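Local coordinates for protein S-adenosyl-L-methionine-dependent 2-deoxy-scyllo-inosamine dehydrogenase (Bacillus circulans, PDB 4M7S) that catalyses the radical S-adenosyl-L-methionine-dependent two-electron oxidation of 2-deoxy-scyllo-inosamine to amino-dideoxy-scyllo-inosose in butirosin biosynthesis, using two [4Fe-4S] clusters, at residues Cys68-Leu71 with Asp72-Val75; Val75-Thr78 with Thr79-Pro83; Ala39-Lys42 with Thr43-Gln47; Glu46-Ser50 with Leu51-Gly55. One frame throughout, in Å; residues are numbered along the deposited sequence.

Interaction 1: residues Cys68-Leu71 with Asp72-Val75; sequences CKNL and DLFV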
loop_
_atom_site.group_PDB
_atom_site.type_symbol
_atom_site.label_atom_id
_atom_site.label_comp_id
_atom_site.label_asym_id
_atom_site.label_seq_id
_atom_site.Cartn_x
_atom_site.Cartn_y
_atom_site.Cartn_z
ATOM N N CYS A 68 1.848 -15.159 -0.689
ATOM C CA CYS A 68 0.521 -15.306 -0.116
ATOM C C CYS A 68 -0.140 -16.535 -0.723
ATOM O O CYS A 68 -0.295 -16.618 -1.947
ATOM C CB CYS A 68 -0.318 -14.064 -0.430
ATOM S SG CYS A 68 -2.003 -14.145 0.199
ATOM N N LYS A 69 -0.542 -17.485 0.112
ATOM C CA LYS A 69 -1.097 -18.727 -0.419
ATOM C C LYS A 69 -2.490 -18.524 -1.015
ATOM O O LYS A 69 -2.946 -19.338 -1.810
ATOM C CB LYS A 69 -1.083 -19.845 0.629
ATOM C CG LYS A 69 -2.090 -19.742 1.765
ATOM C CD LYS A 69 -1.740 -20.779 2.845
ATOM C CE LYS A 69 -2.920 -21.117 3.755
ATOM N NZ LYS A 69 -3.220 -20.089 4.798
ATOM N N ASN A 70 -3.135 -17.415 -0.652
ATOM C CA ASN A 70 -4.479 -17.096 -1.135
ATOM C C ASN A 70 -4.466 -16.016 -2.197
ATOM O O ASN A 70 -5.508 -15.439 -2.496
ATOM C CB ASN A 70 -5.369 -16.602 0.011
ATOM C CG ASN A 70 -5.827 -17.711 0.915
ATOM O OD1 ASN A 70 -6.326 -18.736 0.454
ATOM N ND2 ASN A 70 -5.665 -17.516 2.220
ATOM N N LEU A 71 -3.297 -15.730 -2.765
ATOM C CA LEU A 71 -3.191 -14.615 -3.703
ATOM C C LEU A 71 -4.176 -14.695 -4.883
ATOM O O LEU A 71 -4.837 -13.711 -5.199
ATOM C CB LEU A 71 -1.756 -14.435 -4.207
ATOM C CG LEU A 71 -1.632 -13.160 -5.054
ATOM C CD1 LEU A 71 -1.854 -11.915 -4.199
ATOM C CD2 LEU A 71 -0.306 -13.102 -5.800
ATOM N N ASP A 72 -4.283 -15.852 -5.527
ATOM C CA ASP A 72 -5.174 -15.974 -6.682
ATOM C C ASP A 72 -6.612 -15.660 -6.300
ATOM O O ASP A 72 -7.306 -14.945 -7.016
ATOM C CB ASP A 72 -5.117 -17.380 -7.295
ATOM C CG ASP A 72 -3.799 -17.661 -8.012
ATOM O OD1 ASP A 72 -2.944 -16.753 -8.096
ATOM O OD2 ASP A 72 -3.627 -18.803 -8.491
ATOM N N LEU A 73 -7.043 -16.224 -5.174
ATOM C CA LEU A 73 -8.361 -15.975 -4.602
ATOM C C LEU A 73 -8.569 -14.480 -4.388
ATOM O O LEU A 73 -9.588 -13.914 -4.801
ATOM C CB LEU A 73 -8.448 -16.696 -3.254
ATOM C CG LEU A 73 -9.747 -17.030 -2.511
ATOM C CD1 LEU A 73 -9.746 -16.377 -1.157
ATOM C CD2 LEU A 73 -11.012 -16.705 -3.301
ATOM N N PHE A 74 -7.599 -13.848 -3.728
ATOM C CA PHE A 74 -7.675 -12.422 -3.419
ATOM C C PHE A 74 -7.729 -11.562 -4.676
ATOM O O PHE A 74 -8.483 -10.593 -4.737
ATOM C CB PHE A 74 -6.501 -11.982 -2.533
ATOM C CG PHE A 74 -6.549 -12.548 -1.137
ATOM C CD1 PHE A 74 -7.709 -13.113 -0.644
ATOM C CD2 PHE A 74 -5.429 -12.503 -0.317
ATOM C CE1 PHE A 74 -7.759 -13.628 0.639
ATOM C CE2 PHE A 74 -5.471 -13.016 0.965
ATOM C CZ PHE A 74 -6.635 -13.578 1.444
ATOM N N VAL A 75 -6.922 -11.904 -5.673
ATOM C CA VAL A 75 -6.946 -11.165 -6.934
ATOM C C VAL A 75 -8.272 -11.369 -7.681
ATOM O O VAL A 75 -8.853 -10.416 -8.210
ATOM C CB VAL A 75 -5.756 -11.568 -7.830
ATOM C CG1 VAL A 75 -5.878 -10.920 -9.193
ATOM C CG2 VAL A 75 -4.442 -11.176 -7.162
HETATM O O HOH W 1 -2.623 -18.397 -4.744
#

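Interaction 2: residues Val75-Thr78 with Thr79-Pro83; sequences VGMT and TEYIP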
loop_
_atom_site.group_PDB
_atom_site.type_symbol
_atom_site.label_atom_id
_atom_site.label_comp_id
_atom_site.label_asym_id
_atom_site.label_seq_id
_atom_site.Cartn_x
_atom_site.Cartn_y
_atom_site.Cartn_z
ATOM N N VAL A 75 -6.922 -11.904 -5.673
ATOM C CA VAL A 75 -6.946 -11.165 -6.934
ATOM C C VAL A 75 -8.272 -11.369 -7.681
ATOM O O VAL A 75 -8.853 -10.416 -8.210
ATOM C CB VAL A 75 -5.756 -11.568 -7.830
ATOM C CG1 VAL A 75 -5.878 -10.920 -9.193
ATOM C CG2 VAL A 75 -4.442 -11.176 -7.162
ATOM N N GLY A 76 -8.752 -12.612 -7.719
ATOM C CA GLY A 76 -10.026 -12.918 -8.346
ATOM C C GLY A 76 -11.176 -12.167 -7.690
ATOM O O GLY A 76 -12.109 -11.717 -8.365
HETATM N N MSE A 77 -11.113 -12.028 -6.370
HETATM C CA MSE A 77 -12.146 -11.290 -5.637
HETATM C C MSE A 77 -12.164 -9.795 -5.969
HETATM O O MSE A 77 -13.223 -9.161 -5.929
HETATM C CB MSE A 77 -11.994 -11.489 -4.125
HETATM C CG MSE A 77 -12.319 -12.895 -3.647
HETATM SE SE MSE A 77 -11.991 -13.148 -1.724
HETATM C CE MSE A 77 -13.435 -12.039 -1.040
ATOM N N THR A 78 -11.011 -9.222 -6.302
ATOM C CA THR A 78 -10.991 -7.800 -6.631
ATOM C C THR A 78 -11.794 -7.559 -7.887
ATOM O O THR A 78 -12.535 -6.581 -7.984
ATOM C CB THR A 78 -9.574 -7.234 -6.835
ATOM O OG1 THR A 78 -9.052 -7.708 -8.083
ATOM C CG2 THR A 78 -8.678 -7.642 -5.704
ATOM N N THR A 79 -11.651 -8.467 -8.845
ATOM C CA THR A 79 -12.377 -8.384 -10.108
ATOM C C THR A 79 -13.895 -8.518 -9.895
ATOM O O THR A 79 -14.702 -7.986 -10.672
ATOM C CB THR A 79 -11.865 -9.463 -11.105
ATOM O OG1 THR A 79 -10.466 -9.260 -11.353
ATOM C CG2 THR A 79 -12.607 -9.400 -12.414
ATOM N N GLU A 80 -14.281 -9.225 -8.835
ATOM C CA GLU A 80 -15.704 -9.441 -8.540
ATOM C C GLU A 80 -16.286 -8.265 -7.776
ATOM O O GLU A 80 -17.385 -7.798 -8.078
ATOM C CB GLU A 80 -15.894 -10.711 -7.707
ATOM C CG GLU A 80 -16.412 -11.907 -8.478
ATOM C CD GLU A 80 -17.918 -11.883 -8.655
ATOM O OE1 GLU A 80 -18.383 -12.065 -9.800
ATOM O OE2 GLU A 80 -18.636 -11.690 -7.649
ATOM N N TYR A 81 -15.542 -7.802 -6.776
ATOM C CA TYR A 81 -16.019 -6.762 -5.873
ATOM C C TYR A 81 -15.761 -5.350 -6.393
ATOM O O TYR A 81 -16.616 -4.472 -6.268
ATOM C CB TYR A 81 -15.395 -6.930 -4.481
ATOM C CG TYR A 81 -16.070 -7.991 -3.632
ATOM C CD1 TYR A 81 -17.199 -7.689 -2.885
ATOM C CD2 TYR A 81 -15.588 -9.297 -3.600
ATOM C CE1 TYR A 81 -17.819 -8.646 -2.107
ATOM C CE2 TYR A 81 -16.205 -10.267 -2.836
ATOM C CZ TYR A 81 -17.318 -9.935 -2.087
ATOM O OH TYR A 81 -17.932 -10.899 -1.322
ATOM N N ILE A 82 -14.581 -5.133 -6.965
ATOM C CA ILE A 82 -14.186 -3.803 -7.427
ATOM C C ILE A 82 -13.607 -3.835 -8.852
ATOM O O ILE A 82 -12.433 -3.527 -9.063
ATOM C CB ILE A 82 -13.196 -3.143 -6.432
ATOM C CG1 ILE A 82 -12.028 -4.080 -6.117
ATOM C CG2 ILE A 82 -13.903 -2.791 -5.122
ATOM C CD1 ILE A 82 -10.965 -3.455 -5.188
ATOM N N PRO A 83 -14.440 -4.205 -9.841
ATOM C CA PRO A 83 -13.939 -4.403 -11.206
ATOM C C PRO A 83 -13.431 -3.113 -11.870
ATOM O O PRO A 83 -12.684 -3.201 -12.848
ATOM C CB PRO A 83 -15.164 -4.956 -11.957
ATOM C CG PRO A 83 -16.344 -4.477 -11.178
ATOM C CD PRO A 83 -15.892 -4.440 -9.740
#

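Interaction 3: residues Ala39-Lys42 with Thr43-Gln47; sequences ALYK and TLMEQ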
loop_
_atom_site.group_PDB
_atom_site.type_symbol
_atom_site.label_atom_id
_atom_site.label_comp_id
_atom_site.label_asym_id
_atom_site.label_seq_id
_atom_site.Cartn_x
_atom_site.Cartn_y
_atom_site.Cartn_z
ATOM N N ALA A 39 -11.238 -14.095 5.596
ATOM C CA ALA A 39 -12.430 -13.407 6.062
ATOM C C ALA A 39 -12.181 -11.904 6.182
ATOM O O ALA A 39 -13.069 -11.098 5.914
ATOM C CB ALA A 39 -12.860 -13.960 7.383
ATOM N N LEU A 40 -10.981 -11.523 6.607
ATOM C CA LEU A 40 -10.665 -10.098 6.742
ATOM C C LEU A 40 -10.539 -9.458 5.368
ATOM O O LEU A 40 -10.984 -8.324 5.153
ATOM C CB LEU A 40 -9.386 -9.872 7.557
ATOM C CG LEU A 40 -9.026 -8.400 7.822
ATOM C CD1 LEU A 40 -10.115 -7.721 8.656
ATOM C CD2 LEU A 40 -7.664 -8.278 8.505
ATOM N N TYR A 41 -9.928 -10.178 4.432
ATOM C CA TYR A 41 -9.818 -9.672 3.075
ATOM C C TYR A 41 -11.201 -9.559 2.439
ATOM O O TYR A 41 -11.458 -8.631 1.669
ATOM C CB TYR A 41 -8.914 -10.548 2.207
ATOM C CG TYR A 41 -8.634 -9.922 0.853
ATOM C CD1 TYR A 41 -7.619 -8.984 0.706
ATOM C CD2 TYR A 41 -9.398 -10.246 -0.262
ATOM C CE1 TYR A 41 -7.362 -8.395 -0.514
ATOM C CE2 TYR A 41 -9.142 -9.669 -1.501
ATOM C CZ TYR A 41 -8.116 -8.749 -1.611
ATOM O OH TYR A 41 -7.852 -8.157 -2.818
ATOM N N LYS A 42 -12.094 -10.495 2.753
ATOM C CA LYS A 42 -13.454 -10.382 2.236
ATOM C C LYS A 42 -14.189 -9.140 2.752
ATOM O O LYS A 42 -14.858 -8.458 1.971
ATOM C CB LYS A 42 -14.292 -11.644 2.488
ATOM C CG LYS A 42 -15.717 -11.518 1.947
ATOM C CD LYS A 42 -16.353 -12.884 1.711
ATOM C CE LYS A 42 -17.825 -12.777 1.310
ATOM N NZ LYS A 42 -18.637 -12.094 2.337
ATOM N N THR A 43 -14.090 -8.829 4.044
ATOM C CA THR A 43 -14.789 -7.627 4.502
ATOM C C THR A 43 -14.176 -6.363 3.899
ATOM O O THR A 43 -14.886 -5.402 3.656
ATOM C CB THR A 43 -15.008 -7.492 6.056
ATOM O OG1 THR A 43 -14.413 -6.285 6.544
ATOM C CG2 THR A 43 -14.473 -8.654 6.820
ATOM N N LEU A 44 -12.872 -6.369 3.635
ATOM C CA LEU A 44 -12.266 -5.233 2.936
ATOM C C LEU A 44 -12.834 -5.087 1.521
ATOM O O LEU A 44 -13.122 -3.974 1.067
ATOM C CB LEU A 44 -10.744 -5.369 2.859
ATOM C CG LEU A 44 -10.059 -4.216 2.110
ATOM C CD1 LEU A 44 -10.313 -2.857 2.798
ATOM C CD2 LEU A 44 -8.569 -4.460 1.967
HETATM N N MSE A 45 -12.977 -6.211 0.820
HETATM C CA MSE A 45 -13.585 -6.200 -0.511
HETATM C C MSE A 45 -15.007 -5.625 -0.461
HETATM O O MSE A 45 -15.402 -4.844 -1.326
HETATM C CB MSE A 45 -13.604 -7.616 -1.121
HETATM C CG MSE A 45 -12.222 -8.152 -1.542
HETATM SE SE MSE A 45 -11.323 -6.986 -2.841
HETATM C CE MSE A 45 -10.118 -6.089 -1.613
ATOM N N GLU A 46 -15.770 -6.026 0.552
ATOM C CA GLU A 46 -17.148 -5.579 0.700
ATOM C C GLU A 46 -17.212 -4.086 0.955
ATOM O O GLU A 46 -18.132 -3.409 0.493
ATOM C CB GLU A 46 -17.822 -6.318 1.858
ATOM C CG GLU A 46 -18.030 -7.804 1.611
ATOM C CD GLU A 46 -18.496 -8.522 2.860
ATOM O OE1 GLU A 46 -18.292 -7.971 3.971
ATOM O OE2 GLU A 46 -19.064 -9.628 2.733
ATOM N N GLN A 47 -16.253 -3.581 1.722
ATOM C CA GLN A 47 -16.225 -2.158 2.043
ATOM C C GLN A 47 -15.815 -1.360 0.820
ATOM O O GLN A 47 -16.418 -0.327 0.515
ATOM C CB GLN A 47 -15.267 -1.876 3.205
ATOM C CG GLN A 47 -15.694 -2.549 4.502
ATOM C CD GLN A 47 -14.677 -2.349 5.603
ATOM O OE1 GLN A 47 -13.780 -1.501 5.491
ATOM N NE2 GLN A 47 -14.798 -3.134 6.668
#

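Interaction 4: residues Glu46-Ser50 with Leu51-Gly55; sequences EQLSS and LDFAG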
loop_
_atom_site.group_PDB
_atom_site.type_symbol
_atom_site.label_atom_id
_atom_site.label_comp_id
_atom_site.label_asym_id
_atom_site.label_seq_id
_atom_site.Cartn_x
_atom_site.Cartn_y
_atom_site.Cartn_z
ATOM N N GLU A 46 -15.770 -6.026 0.552
ATOM C CA GLU A 46 -17.148 -5.579 0.700
ATOM C C GLU A 46 -17.212 -4.086 0.955
ATOM O O GLU A 46 -18.132 -3.409 0.493
ATOM C CB GLU A 46 -17.822 -6.318 1.858
ATOM C CG GLU A 46 -18.030 -7.804 1.611
ATOM C CD GLU A 46 -18.496 -8.522 2.860
ATOM O OE1 GLU A 46 -18.292 -7.971 3.971
ATOM O OE2 GLU A 46 -19.064 -9.628 2.733
ATOM N N GLN A 47 -16.253 -3.581 1.722
ATOM C CA GLN A 47 -16.225 -2.158 2.043
ATOM C C GLN A 47 -15.815 -1.360 0.820
ATOM O O GLN A 47 -16.418 -0.327 0.515
ATOM C CB GLN A 47 -15.267 -1.876 3.205
ATOM C CG GLN A 47 -15.694 -2.549 4.502
ATOM C CD GLN A 47 -14.677 -2.349 5.603
ATOM O OE1 GLN A 47 -13.780 -1.501 5.491
ATOM N NE2 GLN A 47 -14.798 -3.134 6.668
ATOM N N LEU A 48 -14.799 -1.851 0.116
ATOM C CA LEU A 48 -14.318 -1.174 -1.083
ATOM C C LEU A 48 -15.392 -1.243 -2.156
ATOM O O LEU A 48 -15.576 -0.306 -2.943
ATOM C CB LEU A 48 -12.986 -1.773 -1.570
ATOM C CG LEU A 48 -11.735 -1.489 -0.734
ATOM C CD1 LEU A 48 -10.483 -2.116 -1.390
ATOM C CD2 LEU A 48 -11.538 0.028 -0.537
ATOM N N SER A 49 -16.131 -2.348 -2.170
ATOM C CA SER A 49 -17.237 -2.479 -3.116
ATOM C C SER A 49 -18.357 -1.483 -2.830
ATOM O O SER A 49 -18.959 -0.940 -3.754
ATOM C CB SER A 49 -17.798 -3.906 -3.116
ATOM O OG SER A 49 -18.682 -4.066 -4.195
ATOM N N SER A 50 -18.647 -1.261 -1.549
ATOM C CA SER A 50 -19.699 -0.328 -1.145
ATOM C C SER A 50 -19.339 1.122 -1.521
ATOM O O SER A 50 -20.190 2.013 -1.518
ATOM C CB SER A 50 -19.921 -0.419 0.362
ATOM O OG SER A 50 -18.812 0.122 1.067
ATOM N N LEU A 51 -18.072 1.353 -1.839
ATOM C CA LEU A 51 -17.605 2.675 -2.262
ATOM C C LEU A 51 -17.476 2.768 -3.785
ATOM O O LEU A 51 -17.082 3.804 -4.304
ATOM C CB LEU A 51 -16.240 2.978 -1.632
ATOM C CG LEU A 51 -16.149 3.098 -0.109
ATOM C CD1 LEU A 51 -14.692 2.970 0.359
ATOM C CD2 LEU A 51 -16.759 4.423 0.369
ATOM N N ASP A 52 -17.797 1.687 -4.496
ATOM C CA ASP A 52 -17.521 1.603 -5.934
ATOM C C ASP A 52 -16.068 2.006 -6.230
ATOM O O ASP A 52 -15.790 2.743 -7.180
ATOM C CB ASP A 52 -18.497 2.481 -6.728
ATOM C CG ASP A 52 -18.532 2.131 -8.210
ATOM O OD1 ASP A 52 -17.947 1.100 -8.601
ATOM O OD2 ASP A 52 -19.160 2.888 -8.981
ATOM N N PHE A 53 -15.151 1.527 -5.397
ATOM C CA PHE A 53 -13.745 1.913 -5.486
ATOM C C PHE A 53 -13.131 1.670 -6.869
ATOM O O PHE A 53 -13.175 0.553 -7.394
ATOM C CB PHE A 53 -12.924 1.192 -4.425
ATOM C CG PHE A 53 -11.474 1.565 -4.443
ATOM C CD1 PHE A 53 -11.074 2.859 -4.116
ATOM C CD2 PHE A 53 -10.514 0.635 -4.798
ATOM C CE1 PHE A 53 -9.734 3.213 -4.140
ATOM C CE2 PHE A 53 -9.176 0.978 -4.828
ATOM C CZ PHE A 53 -8.785 2.264 -4.495
ATOM N N ALA A 54 -12.561 2.723 -7.448
ATOM C CA ALA A 54 -12.051 2.669 -8.814
ATOM C C ALA A 54 -10.626 3.191 -8.916
ATOM O O ALA A 54 -10.194 3.602 -9.991
ATOM C CB ALA A 54 -12.976 3.457 -9.755
ATOM N N GLY A 55 -9.891 3.171 -7.806
ATOM C CA GLY A 55 -8.505 3.601 -7.822
ATOM C C GLY A 55 -7.583 2.404 -7.956
ATOM O O GLY A 55 -7.995 1.344 -8.438
#

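Interaction 1: residues Cys68-Leu71 with Asp72-Val75
Leu71 O accepts the backbone N-H of Val75 at 2.8 Å (Val75 N to Leu71 O), and one residue earlier Phe74 N donates to Asn70 O in the same i to i+4 way. These bonds mark a helix N terminus: Cys68-Leu71 forms a type I turn that runs directly into helix 71-81. Asn70 holds the N-cap position, yet its side chain makes no capping bond; its CB lies over the Phe74 ring instead, 3.8 Å from the centroid and 18° off the ring normal, a CH-pi contact. The Asn70 amide and the ring are turned 49° apart, so they do not stack. Phe74 CG is anti to its own carbonyl carbon (chi1 -68°), which swings the ring back toward the turn, and Asn70 O sits 3.4 Å above the ring plane near its rim. Cys68 approaches the ring obliquely, SG 3.7 Å from Phe74 CE2, a sulfur-aromatic contact suited to a small, polarisable buried side chain. On the helix flank Leu71 CD1 packs on Val75 CG2, and both residues lean on helix 98-107. Asp72 turns toward helix 98-107, where OD1 forms a salt bridge with Arg100, an acidic group well placed at a helix start. The Asp72 N-H, one of those without a helical acceptor, donates to a water 3.1 Å from Asp72 N, which in turn donates to Lys69 O.

Interaction 2: residues Val75-Thr78 with Thr79-Pro83
Met77 and Tyr81 stand side by side one helical turn apart, their side chains pointing the same way. The terminal CE of Met77, a selenomethionine here, reaches Tyr81 CE2 at 3.7 Å. A bend at the end of the Met77 chain (chi3 70°) turns the methyl back to the ring. Nearer the backbone, the same ring offers its edge: Met77 O lies in the ring plane, 3.3 Å from Tyr81 CD2, while also taking the Tyr81 N-H at 2.8 Å from Tyr81 N. Tyrosine suits this partly exposed place: its ring packs on the selenomethionine methyl, and its far end lies against Lys42 of helix 38-50. Thr78 is oriented inward. Its OG1 lies between the backbone N and carbonyl carbon (chi1 73°) and donates to Val75 O at 2.7 Å from Thr78 OG1, in the carbonyl plane on a lone pair; a buried hydroxyl is thus satisfied by its own helix. Thr78 O takes the N-H of Ile82, the first residue to leave helical geometry, at 2.7 Å from Ile82 N, with Ile82 CG1 tucked beside that oxygen. The stretch closes helix 71-81 in the beta-alpha-beta unit of strand 56-58 and strand 86-91: Met77, Thr78 and Tyr81 face helix 38-50, Val75 packs on helix 98-107, and the Thr79 hydroxyl bonds to Leu107 O.

Interaction 3: residues Ala39-Lys42 with Thr43-Gln47
Within helix 38-50, part of the AdoMet radical fold, successive i to i+4 pairs give one buried and one solvent-side contact. The backbone bonds are regular, from Thr43 N to Ala39 O through Glu46 N to Lys42 O, the last 3.0 Å between those atoms. On the inner side Tyr41 and Met45 form a Met-aromatic pair. Selenium of Met45, a selenomethionine, is 4.5 Å from the Tyr41 ring centroid and 47° off the normal, an oblique approach. Bends at chi2 and chi3 fold the Met45 chain along the ring: CG meets Tyr41 CE2 at 3.4 Å, and the terminal CE closes tightly on Tyr41 CZ at 3.3 Å. Tyr41 CG is anti to the backbone N (chi1 -172°), which sends the ring along the helix face that packs on helix 71-81, where it stacks with Phe74. Leu44, also buried, turns instead to Ile8 and Val10 of strand 7-10. On the outer side Lys42 stretches out and bends only at chi4, bringing NZ to Glu46 OE2 from above the carboxylate plane. The modelled 2.5 Å between Lys42 NZ and Glu46 OE2 is shorter than usual, and its exact value is doubtful. A basic residue followed four positions later by an acidic one forms a salt bridge across one turn; with both groups near solvent, its strength is probably modest.

Interaction 4: residues Glu46-Ser50 with Leu51-Gly55
Leu48 packs against Phe53 where helix 38-50 ends, the two side chains lying side by side and pointing the same way. From the backbone outward, Leu48 CB meets Phe53 CB at 4.1 Å. CG, set anti to the carbonyl carbon (chi1 -71°), carries the branch forward, and CD2 settles over one face of the phenyl ring, 4.2 Å from Phe53 CG. That same methyl also approaches Leu51 CD1, so one branched leucine touches both apolar residues of the exit. The ring's opposite face holds Gly55 N, 3.5 Å above the plane and over its centre. The backbone folds back here in a Schellman motif: Phe53 N donates to Leu48 O at 3.1 Å and Asp52 N to Ser49 O at 3.0 Å, with Asp52 at positive phi (49°), a conformation that aspartate adopts more readily than most residues other than glycine. Leu48 O has a second donor, Leu51 N, which arrives from the other face of the carbonyl plane, well above it. Ser49 points its hydroxyl outside the turn to Tyr81 O, and the Ser50 hydroxyl donates back to Gln47 O, a bond modelled very short, and also bonds to His204 NE2. Leu48 and Phe53 both reach Ile8 of strand 7-10, and Phe53 meets Phe5 with its ring plane at about 45°. The chemistry implies a division of labour: Leu48 O and Ser49 O are satisfied by the reversing backbone, and Gln47 O by the Ser50 hydroxyl with a weak bond from Leu51 N, while Leu48 and Phe53 bury their apolar side chains together against strand 7-10.

In the fold
From the N terminus, interaction 3 runs along most of helix 38-50, and interaction 4, sharing Glu46 and Gln47, ends that helix and turns the chain toward strand 56-58. Interaction 1 starts helix 71-81 after the next loop, and interaction 2 takes over at Val75 and closes it before strand 86-91. All four are local; each helix holds two that overlap end to end, and the pairs follow in series, none enclosing another. The two helices meet side by side: Tyr41 OH probably bonds to Phe74 O, joining interactions 1 and 3, Tyr81 packs on Lys42 and Met45, joining 2 and 3, and Ile82 packs against Leu48, joining 2 and 4. Interactions 1 and 4 do not touch.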